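Local coordinates for glycosyl hydrolases family 31 family protein (Aspergillus niger, PDB 6DRU) that liberates alpha-xylose from the non-reducing terminal glucose of xyloglucan oligosaccharides as a family 31 alpha-xylosidase, at residues F24-F29 / P51-E56; I176-F181 / A506-G511; W191-E196 / T214-V219; A237-A242 / G475-C480. All coordinates share one frame; numbering follows the deposited sequence.

Interaction 1 (F24-F29 / P51-E56); sequences FGYDGF and PIEGYE
Gly-54 lies over one face of the Tyr-26 ring, its CA 3.7 Å from the ring centroid and displaced toward the rim, a CH-pi contact with the peptide backbone. Further along the same phenol, CE1 comes 3.8 Å from CB of Tyr-55, and CE2 comes near CG of Glu-53. The Tyr-55 ring meets the other segment with its edge: Gly-25 O lies near the ring plane, 3.5 Å from CD1, while CG of Glu-56 lies above one face. Phe-24 carries Pro-51 on one face in a second CH-pi contact, CD of the proline 4.2 Å from the ring centroid; CG of Pro-51 touches Phe-24 CE2 at 3.6 Å. Leu-238 of helix 228-239 packs against both of these side chains.

The polar link is at Gly-25, whose N-H is bonded to OE2 of Glu-56; the modelled separation is very short and its exact value doubtful. A bend at chi2 (96°) turns CD of Glu-56 back toward Gly-25, and OE2 is also hydrogen-bonded to NE2 of His-60. One water donates to Glu-53 O at 2.8 Å; its other leg, to Tyr-26 N, is modelled too short to be trusted in detail. The Glu-53 carboxylate is held by Gln-233 and by a salt bridge to Arg-241.

Residues Gly-25 to Gly-28 form a type II beta turn, and Phe-24 N bonds to Gly-28 O at 2.9 Å. This is the tip of a beta hairpin joining the antiparallel strands 17-23 and 28-35, covered by the irregular loop that leads on toward strand 66-68.

Interaction 2 (I176-F181 / A506-G511); sequences IPTPVF and AATGWG
Trp-510, Thr-508 and Val-180 bury the most surface where strand 176-183 passes the C-terminal end of helix 492-508. The six-membered part of the Trp-510 indole reaches the strand. Its CH2 atom meets CG2 of Ile-176 at 3.5 Å, and the Thr-178 hydroxyl OG1 lies at the ring edge, near its plane, 3.2 Å from CZ2. Over one face of the same ring, toward the rim, sits the methyl of Thr-508.

That methyl, CG2, is shared: it touches CG2 of Thr-178 at 3.8 Å and CB of Val-180 at 3.9 Å, and so fills the angle between strand and indole. The helix stops here in a Schellman motif, with Gly-509 taking positive phi and its N bonded to Ala-506 O at 3.2 Å; the chain is thereby turned to bring Trp-510 up against the strand. The helix belongs to the TIM-barrel domain, and the strand to a sheet built largely from the N-terminal part of the chain, so the two domains meet at this buried seam.

Val-180 adds its CG1, 3.7 Å from Thr-508 O. The Thr-508 hydroxyl bonds to Ser-504 O within the helix and to Gly-153 N, next to strand 149-151. At the other end of the contact, the Ile-176 side chain lies about 10 Å from that of the active-site Asp-395 and about 11 Å from the bound xylose.

Interaction 3 (W191-E196 / T214-V219); sequences WNMPAE and TLVDYV
Trp-191 and Tyr-218 bring the two backbones closest, CA to CA 4.6 Å, at the end of strand 187-191 where it runs antiparallel to strand 216-222, and one residue later Asn-192 N gives a weak, bent hydrogen bond (124° at the hydrogen) to Asp-217 O. The strands are neighbours in the large sheet of an N-terminal beta-sandwich; side chains from strands 135-142 and 205-213, in the five-stranded sheet, pack against Trp-191, Val-216 and Met-193. Asn-192 is the centre of an inverse gamma turn, by which the chain leaves the strand.

The Trp-191 indole reaches Val-216 with its six-membered ring, CH2 touching CG1 of the valine at 3.5 Å; its CE3 lies 4.2 Å from CB of Tyr-218. CG of Met-193 sits above one face of the indole, toward the rim. Phe-208 meets the indole from outside the two segments, with planes at about 15°.

Asn-192 and Asp-217 lie side by side, pointing the same way, each with CG anti to its backbone N. ND2 of Asn-192 bonds to OD2 of Asp-217 at 3.0 Å, arriving from above the carboxylate plane, with the amide and carboxylate planes turned 63° apart. Both groups are buried and have further partners: Arg-30 forms a salt bridge with the same OD2, and Ser-45 accepts from ND2.

Met-193, bent at chi2 and chi3, carries its sulfur to the opposing backbone, with SD 3.5 Å from Asp-217 N and CE 3.2 Å from Leu-215 O.

Interaction 4 (A237-A242 / G475-C480); sequences ALTGRA and GSQRFC
Thr-239 and Gly-475 approach to 4.4 Å and Ala-242 and Arg-478 to 4.6 Å, CA to CA, where the C-terminal end of helix 228-239 and the chain leaving it run beside a loop holding one short 3-10 turn. Gly-240, the first residue beyond the helix, has positive phi, and CA of Ala-242 lies 3.2 Å from Gln-477 O in a CA-H...O contact.

The Gln-477 amide does most of the gripping. Its CG sits between backbone N and carbonyl carbon, and a bend at chi2 (-86°) follows; the side chain crosses that of Thr-239 at about a right angle. NE2 then donates both hydrogens nearly in the amide plane, to Thr-239 OG1 at 2.9 Å and, straighter (162° at the hydrogen), to Gly-240 O at 2.8 Å. The Thr-239 hydroxyl also bonds back to Ile-235 O in its own helix. Arg-478 curls back so that NE bonds to Gly-475 O at 3.0 Å, on the opposite face of that carbonyl from Arg-478 N, while NH2 makes a weak bond to Thr-239 O. A positive charge here would be expected to suit the helix C-terminus. One water donates to Arg-241 O and to Arg-478 O.

Ile-190 of strand 187-191 packs against Thr-239, and Trp-441 of helix 439-455 touches Arg-478; the loop continues into barrel strand 481-484 through Cys-480, disulfide-bonded to Cys-463.

Interactions 2, 3 and 4 are buried, whereas interaction 1 is only partly so and lies nearest the periphery. Interactions 1, 2 and 3 reach the same large sheet, and Pro-179 O probably bonds to Trp-191 N between 2 and 3. The end of helix 228-239 connects 1 with 4, where Ile-52 N probably bonds to Ala-237 O. Interactions 2 and 4 both join the N-terminal part to the TIM-barrel domain and touch through Trp-510 and Gln-477, yet 2 is mainly apolar packing and 4 mainly side-chain-to-carbonyl bonding. Interaction 3, inside the sandwich, combines apolar packing with a buried amide-carboxylate pair; interaction 1 combines rings packed on backbone and proline with a glutamate-to-backbone bond.

Interaction 1 (F24-F29 / P51-E56)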
# COMPACT_ATOMS: atom_id res chain seq x y z
N PHE A 24 33.32 6.67 -15.23
CA PHE A 24 33.61 5.81 -14.08
C PHE A 24 34.55 4.70 -14.53
O PHE A 24 34.13 3.79 -15.25
CB PHE A 24 32.33 5.25 -13.48
CG PHE A 24 32.38 5.09 -11.99
CD1 PHE A 24 32.19 6.18 -11.16
CD2 PHE A 24 32.61 3.85 -11.43
CE1 PHE A 24 32.24 6.04 -9.79
CE2 PHE A 24 32.65 3.70 -10.05
CZ PHE A 24 32.47 4.79 -9.23
N GLY A 25 35.80 4.75 -14.08
CA GLY A 25 36.78 3.77 -14.46
C GLY A 25 37.13 3.83 -15.94
O GLY A 25 36.74 4.74 -16.68
N TYR A 26 37.88 2.82 -16.37
CA TYR A 26 38.27 2.72 -17.77
C TYR A 26 37.07 2.31 -18.61
O TYR A 26 36.43 1.29 -18.35
CB TYR A 26 39.40 1.70 -17.94
CG TYR A 26 40.74 2.16 -17.40
CD1 TYR A 26 41.22 3.43 -17.66
CD2 TYR A 26 41.53 1.31 -16.63
CE1 TYR A 26 42.44 3.86 -17.18
CE2 TYR A 26 42.75 1.72 -16.14
CZ TYR A 26 43.20 3.00 -16.42
OH TYR A 26 44.42 3.42 -15.93
N ASP A 27 36.77 3.12 -19.63
CA ASP A 27 35.73 2.80 -20.62
C ASP A 27 34.37 2.55 -19.97
O ASP A 27 33.62 1.67 -20.38
CB ASP A 27 36.14 1.60 -21.47
CG ASP A 27 37.62 1.58 -21.79
OD1 ASP A 27 38.09 2.48 -22.52
OD2 ASP A 27 38.32 0.65 -21.32
N GLY A 28 34.04 3.34 -18.95
CA GLY A 28 32.81 3.12 -18.21
C GLY A 28 32.09 4.42 -17.90
O GLY A 28 32.70 5.48 -17.76
N PHE A 29 30.77 4.31 -17.80
CA PHE A 29 29.91 5.40 -17.35
C PHE A 29 29.05 4.91 -16.19
O PHE A 29 28.62 3.75 -16.17
CB PHE A 29 29.01 5.92 -18.47
CG PHE A 29 29.69 6.91 -19.37
CD1 PHE A 29 30.19 8.10 -18.87
CD2 PHE A 29 29.82 6.66 -20.73
CE1 PHE A 29 30.81 9.01 -19.70
CE2 PHE A 29 30.44 7.57 -21.56
CZ PHE A 29 30.93 8.75 -21.05
N PRO A 51 36.97 3.43 -8.65
CA PRO A 51 37.22 2.01 -8.95
C PRO A 51 38.61 1.59 -8.50
O PRO A 51 39.54 2.40 -8.44
CB PRO A 51 37.07 1.94 -10.47
CG PRO A 51 36.14 3.06 -10.80
CD PRO A 51 36.46 4.16 -9.83
N ILE A 52 38.74 0.30 -8.18
CA ILE A 52 40.01 -0.27 -7.74
C ILE A 52 41.12 0.06 -8.73
O ILE A 52 42.29 0.20 -8.35
CB ILE A 52 39.86 -1.79 -7.54
CG1 ILE A 52 39.02 -2.10 -6.30
CG2 ILE A 52 41.22 -2.47 -7.42
CD1 ILE A 52 38.50 -3.51 -6.26
N GLU A 53 40.77 0.24 -9.99
CA GLU A 53 41.73 0.48 -11.05
C GLU A 53 41.05 1.30 -12.13
O GLU A 53 39.98 0.92 -12.62
CB GLU A 53 42.24 -0.86 -11.60
CG GLU A 53 42.72 -0.86 -13.03
CD GLU A 53 43.03 -2.26 -13.50
OE1 GLU A 53 43.66 -3.02 -12.74
OE2 GLU A 53 42.64 -2.62 -14.64
N GLY A 54 41.65 2.44 -12.47
CA GLY A 54 41.04 3.33 -13.45
C GLY A 54 41.88 4.58 -13.62
O GLY A 54 42.97 4.72 -13.05
N TYR A 55 41.35 5.49 -14.44
CA TYR A 55 42.03 6.73 -14.77
C TYR A 55 41.99 7.76 -13.64
O TYR A 55 42.71 8.75 -13.71
CB TYR A 55 41.41 7.35 -16.03
CG TYR A 55 40.08 8.03 -15.76
CD1 TYR A 55 38.91 7.30 -15.72
CD2 TYR A 55 40.01 9.40 -15.55
CE1 TYR A 55 37.69 7.91 -15.47
CE2 TYR A 55 38.80 10.02 -15.31
CZ TYR A 55 37.64 9.27 -15.27
OH TYR A 55 36.44 9.89 -15.03
N GLU A 56 41.16 7.54 -12.62
CA GLU A 56 40.89 8.59 -11.65
C GLU A 56 41.98 8.66 -10.59
O GLU A 56 42.69 7.69 -10.31
CB GLU A 56 39.54 8.36 -10.98
CG GLU A 56 38.41 8.03 -11.93
CD GLU A 56 38.18 6.54 -12.07
OE1 GLU A 56 39.09 5.77 -11.69
OE2 GLU A 56 37.10 6.15 -12.55
O HOH W 1 38.40 0.92 -14.93

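Interaction 2 (I176-F181 / A506-G511)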
# COMPACT_ATOMS: atom_id res chain seq x y z
N ILE A 176 21.09 -17.75 -6.95
CA ILE A 176 21.66 -16.48 -6.51
C ILE A 176 21.58 -15.47 -7.65
O ILE A 176 22.59 -15.23 -8.33
CB ILE A 176 23.11 -16.65 -6.04
CG1 ILE A 176 23.25 -17.90 -5.17
CG2 ILE A 176 23.56 -15.42 -5.27
CD1 ILE A 176 24.69 -18.33 -4.97
N PRO A 177 20.42 -14.86 -7.89
CA PRO A 177 20.32 -13.88 -8.98
C PRO A 177 21.13 -12.63 -8.68
O PRO A 177 20.95 -12.00 -7.64
CB PRO A 177 18.82 -13.59 -9.05
CG PRO A 177 18.32 -13.87 -7.68
CD PRO A 177 19.15 -15.01 -7.16
N THR A 178 22.03 -12.28 -9.59
CA THR A 178 22.89 -11.12 -9.43
C THR A 178 22.94 -10.34 -10.74
O THR A 178 23.40 -10.87 -11.76
CB THR A 178 24.30 -11.55 -9.00
OG1 THR A 178 24.22 -12.30 -7.79
CG2 THR A 178 25.18 -10.33 -8.78
N PRO A 179 22.49 -9.09 -10.75
CA PRO A 179 22.40 -8.33 -12.02
C PRO A 179 23.75 -7.80 -12.49
O PRO A 179 23.99 -6.59 -12.56
CB PRO A 179 21.41 -7.22 -11.65
CG PRO A 179 21.68 -6.96 -10.21
CD PRO A 179 22.02 -8.30 -9.60
N VAL A 180 24.66 -8.72 -12.81
CA VAL A 180 25.94 -8.40 -13.44
C VAL A 180 26.08 -9.34 -14.63
O VAL A 180 26.18 -10.56 -14.44
CB VAL A 180 27.12 -8.56 -12.47
CG1 VAL A 180 28.44 -8.41 -13.22
CG2 VAL A 180 27.02 -7.55 -11.34
N PHE A 181 26.08 -8.79 -15.84
CA PHE A 181 26.12 -9.62 -17.03
C PHE A 181 27.04 -9.02 -18.08
O PHE A 181 27.27 -7.80 -18.10
CB PHE A 181 24.72 -9.84 -17.62
CG PHE A 181 24.14 -8.63 -18.31
CD1 PHE A 181 24.31 -8.44 -19.67
CD2 PHE A 181 23.40 -7.70 -17.60
CE1 PHE A 181 23.77 -7.33 -20.31
CE2 PHE A 181 22.85 -6.60 -18.23
CZ PHE A 181 23.04 -6.41 -19.58
N ALA A 506 31.18 -17.42 -13.22
CA ALA A 506 32.43 -16.82 -13.67
C ALA A 506 32.17 -15.51 -14.40
O ALA A 506 32.92 -14.54 -14.23
CB ALA A 506 33.19 -17.80 -14.56
N ALA A 507 31.12 -15.46 -15.22
CA ALA A 507 30.79 -14.23 -15.93
C ALA A 507 30.23 -13.16 -15.00
O ALA A 507 30.26 -11.98 -15.35
CB ALA A 507 29.78 -14.52 -17.05
N THR A 508 29.73 -13.55 -13.82
CA THR A 508 29.28 -12.59 -12.83
C THR A 508 30.43 -12.01 -12.02
O THR A 508 30.25 -10.98 -11.36
CB THR A 508 28.25 -13.25 -11.90
OG1 THR A 508 27.34 -14.05 -12.67
CG2 THR A 508 27.45 -12.21 -11.12
N GLY A 509 31.60 -12.63 -12.07
CA GLY A 509 32.76 -12.18 -11.33
C GLY A 509 33.18 -13.08 -10.19
O GLY A 509 34.12 -12.74 -9.46
N TRP A 510 32.52 -14.22 -10.00
CA TRP A 510 32.80 -15.13 -8.90
C TRP A 510 33.73 -16.23 -9.38
O TRP A 510 33.38 -16.99 -10.29
CB TRP A 510 31.51 -15.73 -8.34
CG TRP A 510 30.47 -14.71 -7.97
CD1 TRP A 510 30.67 -13.38 -7.72
CD2 TRP A 510 29.07 -14.95 -7.80
NE1 TRP A 510 29.48 -12.78 -7.41
CE2 TRP A 510 28.48 -13.72 -7.45
CE3 TRP A 510 28.26 -16.08 -7.92
CZ2 TRP A 510 27.11 -13.58 -7.22
CZ3 TRP A 510 26.90 -15.95 -7.68
CH2 TRP A 510 26.34 -14.71 -7.34
N GLY A 511 34.91 -16.33 -8.77
CA GLY A 511 35.87 -17.34 -9.14
C GLY A 511 35.89 -18.51 -8.18
O GLY A 511 36.08 -19.66 -8.59

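Interaction 3 (W191-E196 / T214-V219)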
# COMPACT_ATOMS: atom_id res chain seq x y z
N TRP A 191 23.71 -3.59 -12.41
CA TRP A 191 22.54 -2.97 -11.79
C TRP A 191 22.83 -2.87 -10.30
O TRP A 191 22.55 -3.78 -9.52
CB TRP A 191 21.29 -3.79 -12.10
CG TRP A 191 19.98 -3.28 -11.55
CD1 TRP A 191 19.29 -3.80 -10.49
CD2 TRP A 191 19.18 -2.21 -12.06
NE1 TRP A 191 18.12 -3.10 -10.30
CE2 TRP A 191 18.03 -2.12 -11.25
CE3 TRP A 191 19.33 -1.30 -13.12
CZ2 TRP A 191 17.04 -1.16 -11.46
CZ3 TRP A 191 18.34 -0.36 -13.33
CH2 TRP A 191 17.21 -0.29 -12.50
N ASN A 192 23.43 -1.74 -9.90
CA ASN A 192 23.94 -1.54 -8.54
C ASN A 192 22.78 -1.20 -7.60
O ASN A 192 22.60 -0.06 -7.15
CB ASN A 192 25.01 -0.46 -8.53
CG ASN A 192 25.70 -0.33 -7.18
OD1 ASN A 192 25.78 -1.29 -6.41
ND2 ASN A 192 26.20 0.86 -6.88
N MET A 193 21.98 -2.22 -7.30
CA MET A 193 20.76 -2.05 -6.51
C MET A 193 20.61 -3.22 -5.55
O MET A 193 20.72 -4.39 -5.98
CB MET A 193 19.53 -1.94 -7.42
CG MET A 193 19.62 -0.84 -8.47
SD MET A 193 19.26 0.79 -7.80
CE MET A 193 17.47 0.73 -7.75
N PRO A 194 20.35 -2.97 -4.27
CA PRO A 194 20.10 -4.06 -3.32
C PRO A 194 18.64 -4.50 -3.23
O PRO A 194 18.34 -5.42 -2.46
CB PRO A 194 20.55 -3.44 -1.99
CG PRO A 194 20.20 -2.00 -2.14
CD PRO A 194 20.41 -1.66 -3.60
N ALA A 195 17.74 -3.88 -3.99
CA ALA A 195 16.33 -4.21 -3.91
C ALA A 195 16.01 -5.46 -4.70
O ALA A 195 16.62 -5.75 -5.73
CB ALA A 195 15.48 -3.04 -4.41
N GLU A 196 15.03 -6.22 -4.22
CA GLU A 196 14.50 -7.33 -4.99
C GLU A 196 13.78 -6.79 -6.23
O GLU A 196 13.31 -5.66 -6.27
CB GLU A 196 13.54 -8.17 -4.15
CG GLU A 196 14.21 -8.94 -3.03
CD GLU A 196 13.31 -9.99 -2.41
OE1 GLU A 196 12.08 -9.92 -2.63
OE2 GLU A 196 13.82 -10.88 -1.70
N THR A 214 15.05 4.44 -3.27
CA THR A 214 15.08 5.89 -3.32
C THR A 214 16.03 6.41 -4.39
O THR A 214 16.18 7.63 -4.52
CB THR A 214 15.48 6.48 -1.96
OG1 THR A 214 16.85 6.17 -1.68
CG2 THR A 214 14.60 5.90 -0.86
N LEU A 215 16.66 5.53 -5.16
CA LEU A 215 17.68 5.91 -6.14
C LEU A 215 18.01 4.75 -7.06
O LEU A 215 18.25 3.63 -6.60
CB LEU A 215 18.94 6.40 -5.43
CG LEU A 215 20.17 6.61 -6.31
CD1 LEU A 215 19.92 7.71 -7.32
CD2 LEU A 215 21.40 6.91 -5.47
N VAL A 216 18.03 5.00 -8.37
CA VAL A 216 18.44 4.02 -9.36
C VAL A 216 19.90 4.26 -9.71
O VAL A 216 20.34 5.41 -9.82
CB VAL A 216 17.55 4.10 -10.62
CG1 VAL A 216 17.94 3.02 -11.62
CG2 VAL A 216 16.09 3.96 -10.24
N ASP A 217 20.66 3.18 -9.87
CA ASP A 217 22.11 3.27 -10.05
C ASP A 217 22.59 2.10 -10.88
O ASP A 217 22.37 0.94 -10.50
CB ASP A 217 22.81 3.30 -8.68
CG ASP A 217 24.31 3.55 -8.79
OD1 ASP A 217 24.80 3.82 -9.91
OD2 ASP A 217 24.99 3.48 -7.75
N TYR A 218 23.23 2.38 -12.01
CA TYR A 218 23.82 1.33 -12.82
C TYR A 218 25.10 1.84 -13.47
O TYR A 218 25.33 3.05 -13.58
CB TYR A 218 22.85 0.80 -13.88
CG TYR A 218 22.43 1.79 -14.96
CD1 TYR A 218 23.21 1.97 -16.10
CD2 TYR A 218 21.25 2.51 -14.86
CE1 TYR A 218 22.83 2.85 -17.10
CE2 TYR A 218 20.86 3.39 -15.85
CZ TYR A 218 21.65 3.56 -16.96
OH TYR A 218 21.27 4.44 -17.95
N VAL A 219 25.94 0.89 -13.90
CA VAL A 219 27.22 1.17 -14.53
C VAL A 219 27.32 0.34 -15.80
O VAL A 219 26.98 -0.85 -15.80
CB VAL A 219 28.41 0.86 -13.59
CG1 VAL A 219 29.73 1.16 -14.28
CG2 VAL A 219 28.30 1.66 -12.30

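Interaction 4 (A237-A242 / G475-C480)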
# COMPACT_ATOMS: atom_id res chain seq x y z
N ALA A 237 37.37 -4.53 -11.19
CA ALA A 237 37.81 -3.22 -10.73
C ALA A 237 36.66 -2.38 -10.19
O ALA A 237 36.89 -1.47 -9.39
CB ALA A 237 38.50 -2.46 -11.87
N LEU A 238 35.43 -2.67 -10.61
CA LEU A 238 34.27 -1.95 -10.11
C LEU A 238 33.71 -2.54 -8.83
O LEU A 238 33.34 -1.80 -7.91
CB LEU A 238 33.17 -1.92 -11.18
CG LEU A 238 33.36 -0.95 -12.34
CD1 LEU A 238 32.45 -1.33 -13.49
CD2 LEU A 238 33.11 0.48 -11.89
N THR A 239 33.67 -3.87 -8.73
CA THR A 239 32.96 -4.54 -7.65
C THR A 239 33.86 -5.30 -6.68
O THR A 239 33.39 -5.69 -5.61
CB THR A 239 31.91 -5.50 -8.22
OG1 THR A 239 32.57 -6.54 -8.96
CG2 THR A 239 30.98 -4.76 -9.16
N GLY A 240 35.12 -5.52 -7.03
CA GLY A 240 36.02 -6.19 -6.10
C GLY A 240 37.00 -7.16 -6.73
O GLY A 240 36.63 -7.97 -7.58
N ARG A 241 38.26 -7.06 -6.32
CA ARG A 241 39.30 -7.99 -6.74
C ARG A 241 39.49 -9.04 -5.65
O ARG A 241 39.72 -8.71 -4.49
CB ARG A 241 40.62 -7.25 -7.00
CG ARG A 241 40.63 -6.41 -8.26
CD ARG A 241 40.89 -7.27 -9.49
NE ARG A 241 40.73 -6.51 -10.73
CZ ARG A 241 41.58 -5.58 -11.15
NH1 ARG A 241 42.66 -5.30 -10.44
NH2 ARG A 241 41.35 -4.94 -12.29
N ALA A 242 39.39 -10.31 -6.04
CA ALA A 242 39.44 -11.39 -5.07
C ALA A 242 40.81 -11.44 -4.38
O ALA A 242 41.82 -11.06 -4.97
CB ALA A 242 39.15 -12.73 -5.74
N GLY A 475 29.89 -8.26 -6.29
CA GLY A 475 31.18 -8.08 -5.65
C GLY A 475 31.48 -9.02 -4.52
O GLY A 475 32.37 -8.75 -3.72
N SER A 476 30.76 -10.15 -4.42
CA SER A 476 31.02 -11.11 -3.36
C SER A 476 32.41 -11.71 -3.45
O SER A 476 32.90 -12.28 -2.47
CB SER A 476 29.97 -12.23 -3.39
OG SER A 476 28.75 -11.81 -2.80
N GLN A 477 33.08 -11.60 -4.61
CA GLN A 477 34.41 -12.16 -4.76
C GLN A 477 35.45 -11.44 -3.91
O GLN A 477 36.58 -11.93 -3.80
CB GLN A 477 34.84 -12.13 -6.23
CG GLN A 477 35.09 -10.74 -6.80
CD GLN A 477 33.84 -10.08 -7.33
OE1 GLN A 477 32.74 -10.63 -7.21
NE2 GLN A 477 33.99 -8.90 -7.92
N ARG A 478 35.10 -10.30 -3.32
CA ARG A 478 36.05 -9.56 -2.49
C ARG A 478 36.34 -10.24 -1.16
O ARG A 478 37.25 -9.80 -0.45
CB ARG A 478 35.53 -8.15 -2.24
CG ARG A 478 34.39 -8.09 -1.24
CD ARG A 478 33.85 -6.68 -1.08
NE ARG A 478 33.16 -6.22 -2.28
CZ ARG A 478 32.58 -5.04 -2.40
NH1 ARG A 478 32.60 -4.18 -1.39
NH2 ARG A 478 31.97 -4.71 -3.54
N PHE A 479 35.59 -11.27 -0.80
CA PHE A 479 35.71 -11.91 0.50
C PHE A 479 36.52 -13.20 0.41
O PHE A 479 36.58 -13.84 -0.64
CB PHE A 479 34.33 -12.23 1.08
CG PHE A 479 33.41 -11.05 1.18
CD1 PHE A 479 33.72 -9.99 2.03
CD2 PHE A 479 32.24 -10.99 0.45
CE1 PHE A 479 32.87 -8.90 2.13
CE2 PHE A 479 31.39 -9.91 0.55
CZ PHE A 479 31.71 -8.86 1.39
N CYS A 480 37.14 -13.57 1.53
CA CYS A 480 37.71 -14.90 1.68
C CYS A 480 36.59 -15.93 1.76
O CYS A 480 36.42 -16.59 2.79
CB CYS A 480 38.60 -14.99 2.93
SG CYS A 480 40.00 -13.84 2.99
O HOH W 2 39.05 -8.26 -1.66